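Local coordinates for GH18 chiitnase (Pseudoalteromonas aurantia, PDB 6K7Z), which probably hydrolyses internal beta-1,4 glycosidic bonds of chitin, as an endo-acting chitinase of glycoside hydrolase family 18 with a TIM-barrel fold, at residues E117-Q125 with Y160-Y170. Sequence-based numbering, arbitrary orientation.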
loop_
_atom_site.group_PDB
_atom_site.type_symbol
_atom_site.label_atom_id
_atom_site.label_comp_id
_atom_site.label_asym_id
_atom_site.label_seq_id
_atom_site.Cartn_x
_atom_site.Cartn_y
_atom_site.Cartn_z
ATOM N N GLU A 117 -9.524 -1.599 -2.136
ATOM C CA GLU A 117 -10.318 -0.369 -2.138
ATOM C C GLU A 117 -11.821 -0.634 -2.290
ATOM O O GLU A 117 -12.578 0.281 -2.629
ATOM C CB GLU A 117 -9.821 0.568 -3.247
ATOM C CG GLU A 117 -8.280 0.651 -3.347
ATOM C CD GLU A 117 -7.773 1.932 -4.027
ATOM O OE1 GLU A 117 -8.588 2.628 -4.655
ATOM O OE2 GLU A 117 -6.566 2.247 -3.920
ATOM N N ASP A 118 -12.283 -1.861 -2.037
ATOM C CA ASP A 118 -13.690 -2.214 -2.262
ATOM C C ASP A 118 -14.504 -1.832 -1.027
ATOM O O ASP A 118 -14.893 -2.662 -0.199
ATOM C CB ASP A 118 -13.831 -3.693 -2.605
ATOM C CG ASP A 118 -15.253 -4.063 -3.010
ATOM O OD1 ASP A 118 -16.078 -3.147 -3.230
ATOM O OD2 ASP A 118 -15.545 -5.262 -3.097
ATOM N N THR A 119 -14.776 -0.530 -0.918
ATOM C CA THR A 119 -15.434 0.014 0.263
ATOM C C THR A 119 -16.802 -0.620 0.494
ATOM O O THR A 119 -17.210 -0.837 1.645
ATOM C CB THR A 119 -15.559 1.527 0.098
ATOM O OG1 THR A 119 -14.255 2.075 -0.142
ATOM C CG2 THR A 119 -16.173 2.166 1.338
ATOM N N ALA A 120 -17.533 -0.915 -0.586
ATOM C CA ALA A 120 -18.883 -1.448 -0.435
ATOM C C ALA A 120 -18.901 -2.788 0.286
ATOM O O ALA A 120 -19.943 -3.172 0.822
ATOM C CB ALA A 120 -19.558 -1.596 -1.798
ATOM N N ALA A 121 -17.783 -3.512 0.307
ATOM C CA ALA A 121 -17.751 -4.769 1.044
ATOM C C ALA A 121 -17.641 -4.571 2.550
ATOM O O ALA A 121 -17.749 -5.552 3.292
ATOM C CB ALA A 121 -16.602 -5.651 0.538
ATOM N N PHE A 122 -17.450 -3.337 3.024
ATOM C CA PHE A 122 -17.534 -3.039 4.450
ATOM C C PHE A 122 -18.902 -2.502 4.859
ATOM O O PHE A 122 -19.127 -2.280 6.052
ATOM C CB PHE A 122 -16.462 -2.011 4.863
ATOM C CG PHE A 122 -15.037 -2.451 4.607
ATOM C CD1 PHE A 122 -14.673 -3.795 4.651
ATOM C CD2 PHE A 122 -14.060 -1.502 4.333
ATOM C CE1 PHE A 122 -13.350 -4.174 4.431
ATOM C CE2 PHE A 122 -12.752 -1.861 4.110
ATOM C CZ PHE A 122 -12.384 -3.204 4.149
ATOM N N THR A 123 -19.809 -2.269 3.902
ATOM C CA THR A 123 -21.129 -1.698 4.172
ATOM C C THR A 123 -22.273 -2.665 3.901
ATOM O O THR A 123 -23.432 -2.236 3.867
ATOM C CB THR A 123 -21.360 -0.444 3.332
ATOM O OG1 THR A 123 -21.422 -0.813 1.943
ATOM C CG2 THR A 123 -20.245 0.559 3.549
ATOM N N GLY A 124 -21.988 -3.945 3.690
ATOM C CA GLY A 124 -23.055 -4.876 3.403
ATOM C C GLY A 124 -23.629 -4.794 2.005
ATOM O O GLY A 124 -24.653 -5.429 1.740
ATOM N N GLN A 125 -22.997 -4.049 1.094
ATOM C CA GLN A 125 -23.547 -3.815 -0.238
ATOM C C GLN A 125 -22.865 -4.612 -1.341
ATOM O O GLN A 125 -23.246 -4.468 -2.506
ATOM C CB GLN A 125 -23.478 -2.323 -0.591
ATOM C CG GLN A 125 -24.375 -1.422 0.240
ATOM C CD GLN A 125 -25.847 -1.714 0.018
ATOM O OE1 GLN A 125 -26.319 -1.754 -1.123
ATOM N NE2 GLN A 125 -26.579 -1.933 1.105
ATOM N N TYR A 160 -11.648 3.423 6.560
ATOM C CA TYR A 160 -11.535 2.018 6.924
ATOM C C TYR A 160 -11.062 1.825 8.358
ATOM O O TYR A 160 -11.262 0.738 8.920
ATOM C CB TYR A 160 -10.559 1.309 5.996
ATOM C CG TYR A 160 -10.922 1.252 4.524
ATOM C CD1 TYR A 160 -12.135 1.742 4.038
ATOM C CD2 TYR A 160 -10.026 0.709 3.614
ATOM C CE1 TYR A 160 -12.436 1.667 2.677
ATOM C CE2 TYR A 160 -10.320 0.626 2.273
ATOM C CZ TYR A 160 -11.513 1.111 1.805
ATOM O OH TYR A 160 -11.770 1.012 0.459
ATOM N N LEU A 161 -10.424 2.839 8.944
ATOM C CA LEU A 161 -9.751 2.750 10.237
ATOM C C LEU A 161 -10.433 3.579 11.324
ATOM O O LEU A 161 -9.907 3.690 12.438
ATOM C CB LEU A 161 -8.294 3.193 10.090
ATOM C CG LEU A 161 -7.421 2.264 9.237
ATOM C CD1 LEU A 161 -6.164 2.960 8.740
ATOM C CD2 LEU A 161 -7.059 1.015 10.014
ATOM N N GLU A 162 -11.591 4.151 11.032
ATOM C CA GLU A 162 -12.298 5.016 11.967
ATOM C C GLU A 162 -13.135 4.149 12.903
ATOM O O GLU A 162 -14.159 3.589 12.494
ATOM C CB GLU A 162 -13.156 6.012 11.193
ATOM C CG GLU A 162 -12.326 7.095 10.493
ATOM C CD GLU A 162 -11.747 8.084 11.481
ATOM O OE1 GLU A 162 -12.525 8.578 12.325
ATOM O OE2 GLU A 162 -10.525 8.358 11.436
ATOM N N GLN A 163 -12.679 4.017 14.146
ATOM C CA GLN A 163 -13.425 3.299 15.179
ATOM C C GLN A 163 -14.888 3.711 15.176
ATOM O O GLN A 163 -15.205 4.903 15.229
ATOM C CB GLN A 163 -12.804 3.569 16.550
ATOM C CG GLN A 163 -13.441 2.798 17.700
ATOM C CD GLN A 163 -13.029 1.330 17.734
ATOM O OE1 GLN A 163 -13.855 0.430 17.545
ATOM N NE2 GLN A 163 -11.752 1.085 17.998
ATOM N N GLY A 164 -15.777 2.741 15.048
ATOM C CA GLY A 164 -17.187 3.035 15.035
ATOM C C GLY A 164 -17.784 3.466 13.721
ATOM O O GLY A 164 -18.947 3.601 13.608
ATOM N N GLY A 165 -16.956 3.661 12.717
ATOM C CA GLY A 165 -17.432 4.088 11.423
ATOM C C GLY A 165 -18.209 3.071 10.620
ATOM O O GLY A 165 -18.033 1.925 10.820
ATOM N N TYR A 166 -19.008 3.559 9.698
ATOM C CA TYR A 166 -19.842 2.779 8.794
ATOM C C TYR A 166 -19.050 1.978 7.768
ATOM O O TYR A 166 -19.541 1.054 7.222
ATOM C CB TYR A 166 -20.791 3.705 8.045
ATOM C CG TYR A 166 -21.746 3.113 6.985
ATOM C CD1 TYR A 166 -22.731 2.217 7.319
ATOM C CD2 TYR A 166 -21.690 3.514 5.662
ATOM C CE1 TYR A 166 -23.612 1.718 6.376
ATOM C CE2 TYR A 166 -22.562 3.008 4.695
ATOM C CZ TYR A 166 -23.523 2.098 5.066
ATOM O OH TYR A 166 -24.414 1.602 4.116
ATOM N N MET A 167 -17.817 2.373 7.516
ATOM C CA MET A 167 -17.018 1.695 6.531
ATOM C C MET A 167 -15.706 1.209 7.162
ATOM O O MET A 167 -14.775 0.997 6.459
ATOM C CB MET A 167 -16.592 2.721 5.474
ATOM C CG MET A 167 -17.567 3.101 4.464
ATOM S SD MET A 167 -18.275 4.616 4.965
ATOM C CE MET A 167 -17.156 5.784 4.305
ATOM N N ALA A 168 -15.682 1.049 8.476
ATOM C CA ALA A 168 -14.433 0.790 9.186
ATOM C C ALA A 168 -14.018 -0.677 9.159
ATOM O O ALA A 168 -13.687 -1.260 10.197
ATOM C CB ALA A 168 -14.546 1.264 10.632
ATOM N N GLY A 169 -13.996 -1.267 7.968
ATOM C CA GLY A 169 -13.639 -2.667 7.848
ATOM C C GLY A 169 -12.266 -3.007 8.393
ATOM O O GLY A 169 -12.060 -4.101 8.919
ATOM N N TYR A 170 -11.304 -2.082 8.286
ATOM C CA TYR A 170 -9.952 -2.408 8.724
ATOM C C TYR A 170 -9.779 -2.379 10.233
ATOM O O TYR A 170 -8.781 -2.909 10.729
ATOM C CB TYR A 170 -8.931 -1.470 8.072
ATOM C CG TYR A 170 -8.347 -2.065 6.832
ATOM C CD1 TYR A 170 -9.044 -2.035 5.636
ATOM C CD2 TYR A 170 -7.112 -2.700 6.859
ATOM C CE1 TYR A 170 -8.505 -2.583 4.487
ATOM C CE2 TYR A 170 -6.567 -3.278 5.705
ATOM C CZ TYR A 170 -7.276 -3.209 4.532
ATOM O OH TYR A 170 -6.779 -3.766 3.382
#
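F122 points its ring edge at the face of Y160 in a T-shaped stack. The planes stand at 89°, and F122 CE2 sits over the centre of the Y160 ring, 3.6 Å from Y160 CG. One face of the F122 ring lies against the backbone of G169, whose CA is 3.5 Å from the ring centroid in a CH-pi contact. The approach is so close that the ring takes up the place of a CB on G169. F122 CZ also touches Y170 CD1 at 3.8 Å. The Y160 ring meets T119 at its edge, and Y160 OH and T119 OG1 share a 2.8 Å hydrogen bond. T119 OG1 lies beside the backbone N (chi1 -56°), which turns CG2 anti to that N and toward M167, with T119 CG2 3.5 Å from M167 CG. An alanine in place of Y160 is likely to leave T119 OG1 without this hydroxyl partner and open a gap beside the F122 edge. Further out, T123 CG2 lies over the face of Y166, 4.0 Å from the ring centroid. T123 OG1 is hydrogen-bonded back to A120 O at 3.0 Å, consistent with a held rotation that leaves CG2 facing Y166. The contact joins two loops of the TIM barrel, those following strands 111-115 and 151-154. The second loop leads into helix 169-177, whose Y170 OH is hydrogen-bonded to H154 ND1 at the end of strand 151-154. L134 of helix 130-144 packs on both F122 and Y170.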